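Local coordinates for protein endoglycosidase (Bacteroides thetaiotaomicron, PDB 6Q64) that probably hydrolyses glycosidic bonds of complex N-glycans as an endo-acting member of glycoside hydrolase family 18, at residues H250-Y256 with K279-E285; V284-W290 with T332-D338; I295-V301 with N311-Y316. The protein carries 1 engineered substitution. All blocks are in the same frame, centred on the assembly; numbering follows the deposited sequence.

Contact 1: H250-Y256 with K279-E285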
loop_
_atom_site.group_PDB
_atom_site.type_symbol
_atom_site.label_atom_id
_atom_site.label_comp_id
_atom_site.label_asym_id
_atom_site.label_seq_id
_atom_site.Cartn_x
_atom_site.Cartn_y
_atom_site.Cartn_z
ATOM N N HIS A 250 -4.170 7.279 0.348
ATOM C CA HIS A 250 -2.927 7.306 1.178
ATOM C C HIS A 250 -1.731 7.767 0.357
ATOM O O HIS A 250 -1.654 7.450 -0.847
ATOM C CB HIS A 250 -2.525 5.938 1.753
ATOM C CG HIS A 250 -3.398 5.477 2.859
ATOM N ND1 HIS A 250 -4.464 4.654 2.634
ATOM C CD2 HIS A 250 -3.411 5.768 4.175
ATOM C CE1 HIS A 250 -5.109 4.440 3.773
ATOM N NE2 HIS A 250 -4.489 5.124 4.730
ATOM N N TYR A 251 -0.823 8.453 1.038
ATOM C CA TYR A 251 0.464 8.943 0.503
ATOM C C TYR A 251 1.526 8.022 1.090
ATOM O O TYR A 251 1.695 8.032 2.323
ATOM C CB TYR A 251 0.646 10.418 0.880
ATOM C CG TYR A 251 -0.607 11.266 0.807
ATOM C CD1 TYR A 251 -1.438 11.223 -0.291
ATOM C CD2 TYR A 251 -0.977 12.105 1.832
ATOM C CE1 TYR A 251 -2.609 11.958 -0.350
ATOM C CE2 TYR A 251 -2.144 12.848 1.788
ATOM C CZ TYR A 251 -2.960 12.793 0.685
ATOM O OH TYR A 251 -4.103 13.532 0.600
ATOM N N ILE A 252 2.174 7.206 0.267
ATOM C CA ILE A 252 3.052 6.119 0.793
ATOM C C ILE A 252 4.478 6.446 0.412
ATOM O O ILE A 252 4.764 6.568 -0.811
ATOM C CB ILE A 252 2.647 4.723 0.274
ATOM C CG1 ILE A 252 1.142 4.481 0.424
ATOM C CG2 ILE A 252 3.468 3.656 0.962
ATOM C CD1 ILE A 252 0.720 3.077 0.079
ATOM N N TYR A 253 5.327 6.581 1.410
ATOM C CA TYR A 253 6.729 6.975 1.185
ATOM C C TYR A 253 7.634 5.794 1.529
ATOM O O TYR A 253 7.401 5.073 2.493
ATOM C CB TYR A 253 7.099 8.236 1.971
ATOM C CG TYR A 253 6.259 9.469 1.710
ATOM C CD1 TYR A 253 5.020 9.620 2.287
ATOM C CD2 TYR A 253 6.723 10.517 0.947
ATOM C CE1 TYR A 253 4.266 10.761 2.088
ATOM C CE2 TYR A 253 5.972 11.652 0.717
ATOM C CZ TYR A 253 4.741 11.787 1.302
ATOM O OH TYR A 253 3.990 12.919 1.160
ATOM N N GLN A 254 8.646 5.634 0.689
ATOM C CA GLN A 254 9.824 4.792 0.900
ATOM C C GLN A 254 10.789 5.544 1.807
ATOM O O GLN A 254 11.734 6.093 1.287
ATOM C CB GLN A 254 10.465 4.499 -0.454
ATOM C CG GLN A 254 9.759 3.417 -1.238
ATOM C CD GLN A 254 8.705 3.912 -2.189
ATOM O OE1 GLN A 254 8.990 4.316 -3.313
ATOM N NE2 GLN A 254 7.461 3.788 -1.778
ATOM N N ALA A 255 10.614 5.473 3.123
ATOM C CA ALA A 255 11.555 6.060 4.115
ATOM C C ALA A 255 12.658 5.056 4.473
ATOM O O ALA A 255 12.965 4.894 5.676
ATOM C CB ALA A 255 10.809 6.494 5.360
ATOM N N TYR A 256 13.263 4.432 3.470
ATOM C CA TYR A 256 14.215 3.310 3.679
ATOM C C TYR A 256 15.486 3.813 4.407
ATOM O O TYR A 256 15.812 3.266 5.491
ATOM C CB TYR A 256 14.540 2.626 2.346
ATOM C CG TYR A 256 13.397 2.075 1.512
ATOM C CD1 TYR A 256 12.164 1.707 2.031
ATOM C CD2 TYR A 256 13.611 1.840 0.164
ATOM C CE1 TYR A 256 11.178 1.146 1.223
ATOM C CE2 TYR A 256 12.638 1.288 -0.657
ATOM C CZ TYR A 256 11.417 0.919 -0.129
ATOM O OH TYR A 256 10.492 0.399 -1.009
ATOM N N LYS A 279 -3.135 10.355 6.486
ATOM C CA LYS A 279 -3.155 9.544 5.250
ATOM C C LYS A 279 -1.734 9.139 4.831
ATOM O O LYS A 279 -1.574 8.465 3.787
ATOM C CB LYS A 279 -3.827 10.321 4.129
ATOM C CG LYS A 279 -5.258 10.731 4.400
ATOM C CD LYS A 279 -5.787 11.716 3.360
ATOM C CE LYS A 279 -5.704 11.235 1.935
ATOM N NZ LYS A 279 -6.441 12.158 1.042
ATOM N N THR A 280 -0.716 9.554 5.567
ATOM C CA THR A 280 0.668 9.233 5.168
ATOM C C THR A 280 1.061 7.879 5.779
ATOM O O THR A 280 0.789 7.613 6.976
ATOM C CB THR A 280 1.622 10.374 5.515
ATOM O OG1 THR A 280 1.278 11.525 4.739
ATOM C CG2 THR A 280 3.042 9.980 5.209
ATOM N N ILE A 281 1.670 7.033 4.963
ATOM C CA ILE A 281 2.248 5.732 5.394
ATOM C C ILE A 281 3.750 5.806 5.142
ATOM O O ILE A 281 4.135 6.198 4.030
ATOM C CB ILE A 281 1.553 4.559 4.673
ATOM C CG1 ILE A 281 0.220 4.227 5.344
ATOM C CG2 ILE A 281 2.429 3.334 4.658
ATOM C CD1 ILE A 281 -0.781 3.596 4.425
ATOM N N ILE A 282 4.562 5.469 6.142
ATOM C CA ILE A 282 6.036 5.428 5.962
ATOM C C ILE A 282 6.480 3.972 6.072
ATOM O O ILE A 282 5.945 3.230 6.910
ATOM C CB ILE A 282 6.750 6.349 6.947
ATOM C CG1 ILE A 282 6.054 6.408 8.312
ATOM C CG2 ILE A 282 6.852 7.720 6.319
ATOM C CD1 ILE A 282 6.858 7.132 9.389
ATOM N N THR A 283 7.398 3.590 5.195
ATOM C CA THR A 283 7.774 2.191 4.951
ATOM C C THR A 283 9.280 2.053 5.069
ATOM O O THR A 283 10.058 2.991 4.743
ATOM C CB THR A 283 7.292 1.690 3.589
ATOM O OG1 THR A 283 8.048 2.320 2.545
ATOM C CG2 THR A 283 5.804 1.913 3.425
ATOM N N VAL A 284 9.648 0.866 5.499
ATOM C CA VAL A 284 11.056 0.491 5.710
ATOM C C VAL A 284 11.419 -0.676 4.768
ATOM O O VAL A 284 10.496 -1.260 4.121
ATOM C CB VAL A 284 11.224 0.245 7.212
ATOM C CG1 VAL A 284 10.565 -1.050 7.637
ATOM C CG2 VAL A 284 12.689 0.290 7.588
ATOM N N GLU A 285 12.720 -0.930 4.585
ATOM C CA GLU A 285 13.231 -1.780 3.471
ATOM C C GLU A 285 13.663 -3.131 4.046
ATOM O O GLU A 285 14.697 -3.197 4.745
ATOM C CB GLU A 285 14.264 -0.979 2.672
ATOM C CG GLU A 285 15.337 -1.752 1.940
ATOM C CD GLU A 285 14.984 -3.034 1.217
ATOM O OE1 GLU A 285 14.803 -2.992 -0.034
ATOM O OE2 GLU A 285 14.973 -4.076 1.906
#
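Tyr251 and Lys279 meet twice: the tyrosine N donates to the lysine carbonyl O, and Lys279 NZ donates to the phenol OH at 2.7 Å. A bend at the CG-CD bond of Lys279 (chi3 56°) swings the ammonium to the hydroxyl, with CE 3.4 Å from Tyr251 CZ. Two further backbone bonds, Ile281 N to Tyr251 O and Tyr253 N to Ile281 O, continue the parallel pairing. Past them Tyr253 O is gripped doubly, by Thr283 OG1 (2.8 Å) and, weakly, by Thr283 N; the hydroxyl reaches it because chi1 (70°) sets OG1 between the threonine's own N and carbonyl carbon. Strands 251-254 and 280-285 are adjacent, in-register staves of the family 18 TIM barrel. Ile252, Gln254, Ile281 and Thr283 share the face turned to the barrel interior, where the first, second and fourth touch strand 72-76, and Ile252 CG2 lies 3.9 Å from Ile281 CG2 and 3.8 Å from Thr283 CG2. At the start of the pair Ile281 CD1 sits over a face of the His250 imidazole in a CH-pi contact. On the other face, turned to helix 261-268, Thr280 CG2 comes within 3.4 Å of Tyr253 CE1. At the far end the Tyr256 ring is held between Gln254 CB and Glu285 CB, which approach opposite faces, the latter 3.7 Å from the centroid. Behind the first pair, the Ser245 carbonyl bonds both Tyr251 OH and Lys279 NZ, Asp274 O also bonds the phenol, and Val248 O the ammonium. A phenylalanine at Tyr251 would probably leave Lys279 NZ less firmly held, by Ser245 and Val248 carbonyls, and Asp274 O without its hydroxyl partner.

Contact 2: V284-W290 with T332-D338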
loop_
_atom_site.group_PDB
_atom_site.type_symbol
_atom_site.label_atom_id
_atom_site.label_comp_id
_atom_site.label_asym_id
_atom_site.label_seq_id
_atom_site.Cartn_x
_atom_site.Cartn_y
_atom_site.Cartn_z
ATOM N N VAL A 284 9.648 0.866 5.499
ATOM C CA VAL A 284 11.056 0.491 5.710
ATOM C C VAL A 284 11.419 -0.676 4.768
ATOM O O VAL A 284 10.496 -1.260 4.121
ATOM C CB VAL A 284 11.224 0.245 7.212
ATOM C CG1 VAL A 284 10.565 -1.050 7.637
ATOM C CG2 VAL A 284 12.689 0.290 7.588
ATOM N N GLU A 285 12.720 -0.930 4.585
ATOM C CA GLU A 285 13.231 -1.780 3.471
ATOM C C GLU A 285 13.663 -3.131 4.046
ATOM O O GLU A 285 14.697 -3.197 4.745
ATOM C CB GLU A 285 14.264 -0.979 2.672
ATOM C CG GLU A 285 15.337 -1.752 1.940
ATOM C CD GLU A 285 14.984 -3.034 1.217
ATOM O OE1 GLU A 285 14.803 -2.992 -0.034
ATOM O OE2 GLU A 285 14.973 -4.076 1.906
ATOM N N PHE A 286 12.864 -4.156 3.758
ATOM C CA PHE A 286 12.864 -5.448 4.490
ATOM C C PHE A 286 13.541 -6.554 3.667
ATOM O O PHE A 286 13.987 -7.530 4.285
ATOM C CB PHE A 286 11.442 -5.763 4.958
ATOM C CG PHE A 286 11.242 -5.587 6.440
ATOM C CD1 PHE A 286 12.008 -4.684 7.150
ATOM C CD2 PHE A 286 10.310 -6.349 7.121
ATOM C CE1 PHE A 286 11.852 -4.546 8.512
ATOM C CE2 PHE A 286 10.148 -6.198 8.488
ATOM C CZ PHE A 286 10.920 -5.297 9.181
ATOM N N GLU A 287 13.669 -6.380 2.347
ATOM C CA GLU A 287 14.620 -7.144 1.499
ATOM C C GLU A 287 16.001 -7.126 2.172
ATOM O O GLU A 287 16.644 -8.166 2.205
ATOM C CB GLU A 287 14.551 -6.591 0.078
ATOM C CG GLU A 287 15.606 -7.102 -0.887
ATOM C CD GLU A 287 15.223 -6.912 -2.353
ATOM O OE1 GLU A 287 14.681 -7.865 -2.927
ATOM O OE2 GLU A 287 15.416 -5.793 -2.901
ATOM N N GLN A 288 16.400 -6.034 2.814
ATOM C CA GLN A 288 17.745 -5.922 3.439
ATOM C C GLN A 288 17.695 -5.838 4.972
ATOM O O GLN A 288 18.713 -6.136 5.586
ATOM C CB GLN A 288 18.435 -4.697 2.864
ATOM C CG GLN A 288 19.178 -5.004 1.580
ATOM C CD GLN A 288 20.129 -3.866 1.297
ATOM O OE1 GLN A 288 19.853 -2.707 1.629
ATOM N NE2 GLN A 288 21.278 -4.196 0.723
ATOM N N GLY A 289 16.586 -5.424 5.579
ATOM C CA GLY A 289 16.568 -5.087 7.014
ATOM C C GLY A 289 15.568 -5.903 7.805
ATOM O O GLY A 289 15.388 -5.587 9.003
ATOM N N TRP A 290 15.001 -6.956 7.193
ATOM C CA TRP A 290 14.065 -7.905 7.855
ATOM C C TRP A 290 14.680 -8.388 9.163
ATOM O O TRP A 290 13.933 -8.582 10.127
ATOM C CB TRP A 290 13.716 -9.080 6.944
ATOM C CG TRP A 290 14.892 -9.930 6.573
ATOM C CD1 TRP A 290 15.754 -9.732 5.535
ATOM C CD2 TRP A 290 15.338 -11.126 7.245
ATOM N NE1 TRP A 290 16.690 -10.727 5.508
ATOM C CE2 TRP A 290 16.461 -11.597 6.540
ATOM C CE3 TRP A 290 14.904 -11.835 8.369
ATOM C CZ2 TRP A 290 17.157 -12.734 6.930
ATOM C CZ3 TRP A 290 15.590 -12.962 8.760
ATOM C CH2 TRP A 290 16.702 -13.401 8.044
ATOM N N THR A 332 6.311 -2.407 5.282
ATOM C CA THR A 332 7.619 -3.011 4.975
ATOM C C THR A 332 7.603 -3.398 3.510
ATOM O O THR A 332 6.541 -3.810 3.017
ATOM C CB THR A 332 7.799 -4.205 5.896
ATOM O OG1 THR A 332 6.544 -4.862 5.726
ATOM C CG2 THR A 332 8.044 -3.836 7.345
ATOM N N TYR A 333 8.719 -3.159 2.833
ATOM C CA TYR A 333 8.975 -3.618 1.444
ATOM C C TYR A 333 9.469 -5.059 1.536
ATOM O O TYR A 333 10.452 -5.298 2.266
ATOM C CB TYR A 333 9.971 -2.675 0.768
ATOM C CG TYR A 333 10.415 -3.075 -0.610
ATOM C CD1 TYR A 333 9.538 -3.077 -1.679
ATOM C CD2 TYR A 333 11.732 -3.434 -0.843
ATOM C CE1 TYR A 333 9.959 -3.441 -2.951
ATOM C CE2 TYR A 333 12.180 -3.771 -2.109
ATOM C CZ TYR A 333 11.289 -3.781 -3.166
ATOM O OH TYR A 333 11.755 -4.144 -4.398
ATOM N N HIS A 334 8.793 -5.967 0.824
ATOM C CA HIS A 334 8.997 -7.433 0.920
ATOM C C HIS A 334 8.737 -7.806 2.378
ATOM O O HIS A 334 9.643 -8.226 3.096
ATOM C CB HIS A 334 10.379 -7.821 0.357
ATOM C CG HIS A 334 10.385 -8.060 -1.124
ATOM N ND1 HIS A 334 11.219 -7.371 -1.985
ATOM C CD2 HIS A 334 9.684 -8.919 -1.898
ATOM C CE1 HIS A 334 11.014 -7.778 -3.221
ATOM N NE2 HIS A 334 10.073 -8.722 -3.192
HETATM N N MSE A 335 7.490 -7.547 2.798
HETATM C CA MSE A 335 7.037 -7.756 4.167
HETATM C C MSE A 335 7.261 -9.201 4.614
HETATM O O MSE A 335 7.544 -9.434 5.787
HETATM C CB MSE A 335 5.556 -7.385 4.317
HETATM C CG MSE A 335 4.711 -7.728 3.142
HETATM SE SE MSE A 335 2.820 -7.375 3.476
HETATM C CE MSE A 335 2.504 -6.900 5.329
ATOM N N GLU A 336 7.163 -10.142 3.662
ATOM C CA GLU A 336 7.250 -11.572 3.937
ATOM C C GLU A 336 8.647 -12.013 4.404
ATOM O O GLU A 336 8.721 -13.080 5.003
ATOM C CB GLU A 336 6.809 -12.394 2.722
ATOM C CG GLU A 336 7.771 -12.353 1.552
ATOM C CD GLU A 336 7.541 -11.251 0.525
ATOM O OE1 GLU A 336 8.071 -11.377 -0.630
ATOM O OE2 GLU A 336 6.844 -10.264 0.874
ATOM N N TYR A 337 9.702 -11.222 4.210
ATOM C CA TYR A 337 11.077 -11.537 4.693
ATOM C C TYR A 337 11.149 -11.434 6.225
ATOM O O TYR A 337 12.217 -11.742 6.770
ATOM C CB TYR A 337 12.119 -10.620 4.044
ATOM C CG TYR A 337 12.435 -10.942 2.601
ATOM C CD1 TYR A 337 11.422 -11.093 1.670
ATOM C CD2 TYR A 337 13.743 -11.093 2.156
ATOM C CE1 TYR A 337 11.687 -11.350 0.337
ATOM C CE2 TYR A 337 14.031 -11.373 0.830
ATOM C CZ TYR A 337 12.994 -11.491 -0.083
ATOM O OH TYR A 337 13.219 -11.752 -1.401
ATOM N N ASP A 338 10.061 -11.008 6.872
ATOM C CA ASP A 338 9.914 -10.852 8.345
ATOM C C ASP A 338 9.396 -12.175 8.928
ATOM O O ASP A 338 9.450 -12.363 10.179
ATOM C CB ASP A 338 8.915 -9.722 8.638
ATOM C CG ASP A 338 8.875 -9.124 10.038
ATOM O OD1 ASP A 338 9.777 -9.426 10.884
ATOM O OD2 ASP A 338 7.945 -8.323 10.253
#
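Tyr333 N donates to Val284 O at 2.9 Å, a nearly straight bond (165° at the hydrogen) that closes the parallel pairing of the two strand ends. Tyr333 O then receives two weak bonds, from Phe286 N (3.1 Å) and Glu287 N (3.4 Å), and so faces the first turn of helix 286-289. That turn is capped by its own N-cap residue: Gln288 N donates to Glu285 OE2 at 2.6 Å, meeting the syn side of the carboxylate but 35° out of its plane. The other carboxylate oxygen, Glu285 OE1, comes to the rim of the Tyr333 ring, 3.2 Å from CD2, with the two planes nearly perpendicular. Outward from these bonds the Phe286 ring is sandwiched: Thr332 CG2 lies over one face, 3.5 Å from the centroid, and Trp290 CA over the other. Asp338 OD2 approaches the ring in its plane, 3.5 Å from CE2, while Asn341, Trp347 and Leu348 hold that carboxylate by hydrogen bonds. Beyond lies an offset edge-to-face pair, the edge of Tyr337 directed at the five-membered ring of Trp290 with planes 63° apart. Trp290 CB also packs on Tyr337 CB, 3.7 Å away. Trp104 meets both Tyr333 and His334 edge-to-face. The contact thus joins the C-terminal ends of the seventh and eighth strands and the loops following them, the end of a TIM barrel at which family 18 enzymes carry their active site.

Contact 3: I295-V301 with N311-Y316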
loop_
_atom_site.group_PDB
_atom_site.type_symbol
_atom_site.label_atom_id
_atom_site.label_comp_id
_atom_site.label_asym_id
_atom_site.label_seq_id
_atom_site.Cartn_x
_atom_site.Cartn_y
_atom_site.Cartn_z
ATOM N N ILE A 295 17.292 -0.209 9.331
ATOM C CA ILE A 295 18.738 0.120 9.446
ATOM C C ILE A 295 19.172 -0.000 10.908
ATOM O O ILE A 295 18.320 0.100 11.811
ATOM C CB ILE A 295 19.007 1.521 8.866
ATOM C CG1 ILE A 295 18.235 2.624 9.600
ATOM C CG2 ILE A 295 18.708 1.550 7.377
ATOM C CD1 ILE A 295 19.025 3.906 9.764
ATOM N N THR A 296 20.466 -0.174 11.130
ATOM C CA THR A 296 21.007 -0.517 12.464
ATOM C C THR A 296 21.508 0.738 13.174
ATOM O O THR A 296 21.721 0.662 14.404
ATOM C CB THR A 296 22.111 -1.552 12.274
ATOM O OG1 THR A 296 23.070 -0.873 11.472
ATOM C CG2 THR A 296 21.620 -2.795 11.569
ATOM N N TYR A 297 21.682 1.816 12.398
ATOM C CA TYR A 297 22.284 3.116 12.789
ATOM C C TYR A 297 21.239 4.236 12.765
ATOM O O TYR A 297 21.579 5.360 12.443
ATOM C CB TYR A 297 23.411 3.477 11.823
ATOM C CG TYR A 297 23.005 3.580 10.375
ATOM C CD1 TYR A 297 22.858 2.448 9.594
ATOM C CD2 TYR A 297 22.803 4.805 9.767
ATOM C CE1 TYR A 297 22.507 2.524 8.255
ATOM C CE2 TYR A 297 22.452 4.901 8.429
ATOM C CZ TYR A 297 22.297 3.756 7.666
ATOM O OH TYR A 297 21.953 3.832 6.344
ATOM N N TYR A 298 19.987 3.937 13.081
ATOM C CA TYR A 298 18.904 4.943 13.201
ATOM C C TYR A 298 18.984 5.583 14.580
ATOM O O TYR A 298 19.469 4.910 15.529
ATOM C CB TYR A 298 17.520 4.324 13.039
ATOM C CG TYR A 298 16.365 5.278 12.862
ATOM C CD1 TYR A 298 16.058 5.804 11.614
ATOM C CD2 TYR A 298 15.532 5.604 13.925
ATOM C CE1 TYR A 298 14.971 6.650 11.432
ATOM C CE2 TYR A 298 14.441 6.442 13.761
ATOM C CZ TYR A 298 14.161 6.971 12.507
ATOM O OH TYR A 298 13.072 7.765 12.298
ATOM N N THR A 299 18.560 6.852 14.635
ATOM C CA THR A 299 18.371 7.656 15.868
ATOM C C THR A 299 16.929 8.144 15.922
ATOM O O THR A 299 16.523 8.852 14.987
ATOM C CB THR A 299 19.328 8.843 15.949
ATOM O OG1 THR A 299 20.547 8.398 15.339
ATOM C CG2 THR A 299 19.471 9.327 17.377
ATOM N N SER A 300 16.200 7.711 16.953
ATOM C CA SER A 300 14.791 8.083 17.226
ATOM C C SER A 300 14.787 9.301 18.132
ATOM O O SER A 300 15.705 9.454 18.933
ATOM C CB SER A 300 13.999 6.961 17.868
ATOM O OG SER A 300 12.661 7.362 18.147
ATOM N N VAL A 301 13.695 10.038 18.055
ATOM C CA VAL A 301 13.373 11.221 18.905
ATOM C C VAL A 301 12.869 10.708 20.264
ATOM O O VAL A 301 12.562 11.499 21.166
ATOM C CB VAL A 301 12.358 12.087 18.125
ATOM C CG1 VAL A 301 10.934 11.594 18.327
ATOM C CG2 VAL A 301 12.514 13.553 18.433
ATOM N N ASN A 311 14.792 0.221 15.847
ATOM C CA ASN A 311 14.299 1.543 16.310
ATOM C C ASN A 311 13.761 2.355 15.110
ATOM O O ASN A 311 12.834 3.104 15.345
ATOM C CB ASN A 311 15.313 2.239 17.225
ATOM C CG ASN A 311 16.560 2.661 16.508
ATOM O OD1 ASN A 311 16.846 2.144 15.435
ATOM N ND2 ASN A 311 17.281 3.621 17.075
ATOM N N GLN A 312 14.211 2.127 13.873
ATOM C CA GLN A 312 13.607 2.702 12.633
ATOM C C GLN A 312 12.125 2.347 12.625
ATOM O O GLN A 312 11.307 3.250 12.791
ATOM C CB GLN A 312 14.302 2.259 11.337
ATOM C CG GLN A 312 13.759 2.890 10.057
ATOM C CD GLN A 312 14.638 2.752 8.824
ATOM O OE1 GLN A 312 14.822 1.695 8.203
ATOM N NE2 GLN A 312 15.169 3.873 8.394
ATOM N N ILE A 313 11.748 1.086 12.482
ATOM C CA ILE A 313 10.304 0.726 12.311
ATOM C C ILE A 313 9.491 1.120 13.558
ATOM O O ILE A 313 8.263 1.323 13.460
ATOM C CB ILE A 313 10.113 -0.758 11.958
ATOM C CG1 ILE A 313 8.678 -1.017 11.485
ATOM C CG2 ILE A 313 10.515 -1.639 13.131
ATOM C CD1 ILE A 313 8.505 -2.248 10.622
ATOM N N LEU A 314 10.103 1.228 14.723
ATOM C CA LEU A 314 9.273 1.457 15.930
ATOM C C LEU A 314 9.049 2.953 16.052
ATOM O O LEU A 314 7.957 3.335 16.517
ATOM C CB LEU A 314 9.955 0.880 17.174
ATOM C CG LEU A 314 10.231 -0.622 17.139
ATOM C CD1 LEU A 314 10.974 -1.050 18.384
ATOM C CD2 LEU A 314 8.945 -1.398 16.998
ATOM N N ASP A 315 10.065 3.743 15.672
ATOM C CA ASP A 315 9.953 5.212 15.612
ATOM C C ASP A 315 8.820 5.537 14.653
ATOM O O ASP A 315 7.925 6.330 15.022
ATOM C CB ASP A 315 11.248 5.873 15.156
ATOM C CG ASP A 315 11.222 7.384 15.312
ATOM O OD1 ASP A 315 10.812 7.866 16.416
ATOM O OD2 ASP A 315 11.570 8.059 14.312
ATOM N N TYR A 316 8.840 4.906 13.480
ATOM C CA TYR A 316 7.830 5.170 12.429
ATOM C C TYR A 316 6.433 4.935 13.020
ATOM O O TYR A 316 5.537 5.774 12.979
ATOM C CB TYR A 316 8.116 4.342 11.181
ATOM C CG TYR A 316 9.321 4.766 10.386
ATOM C CD1 TYR A 316 10.340 5.544 10.925
ATOM C CD2 TYR A 316 9.458 4.388 9.063
ATOM C CE1 TYR A 316 11.459 5.928 10.179
ATOM C CE2 TYR A 316 10.581 4.727 8.312
ATOM C CZ TYR A 316 11.594 5.481 8.876
ATOM O OH TYR A 316 12.686 5.815 8.136
#
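Tyr298 and Ser300 share the carboxylate of Asp315 through separate oxygens. Tyr298 OH donates to OD2 of Asp315 at 2.5 Å, on its anti side and close to the carboxylate plane, whereas Ser300 OG donates to Asp315 OD1 at 2.6 Å from well above that plane. Thr261 OG1 adds a further bond to OD2, so three hydroxyls surround this buried acid and would be expected to favour its charged form. A third bond across the contact runs from Asn311 ND2 to Tyr298 O (3.0 Å). It is straight at the hydrogen, 167°, yet the donor stands above the carbonyl plane; Asn306 OD1 bonds the same amide nitrogen. Ring packing complements these bonds. With CG opposite its backbone N (chi1 -168°), Tyr298 extends its ring across the helix, and Gln312 CA lies over one face, 3.8 Å from the centroid. Tyr316 CE1 comes 3.2 Å from Tyr298 OH, which lies in the plane of the Tyr316 ring. The loop is thereby fastened along helix 311-317, which itself packs on strands 280-285 and 329-333, while Tyr298 and Tyr316 both touch Val264 of helix 261-268.

Contacts 1 and 2 hold neighbouring parts of one parallel sheet and share Val284 and Glu285, since strand 280-285 pairs with 251-254 on one edge and 329-333 on the other. Contact 1 is the more central and is buried, carried mainly by backbone bonds; contact 2, at the strand ends, is partly buried and relies more on aromatic packing and a capped helix. Contact 3 is peripheral, its centre about 21 Å from the centre of the chain, yet largely buried, and hydroxyl-to-carboxylate bonds dominate it, with one firm asparagine amide bond. Its helix joins the others: Tyr316 OH and Gln312 NE2 bond the carbonyls of Ala255 and Tyr256, while Ile313 packs on Val284, Phe286 and Thr332.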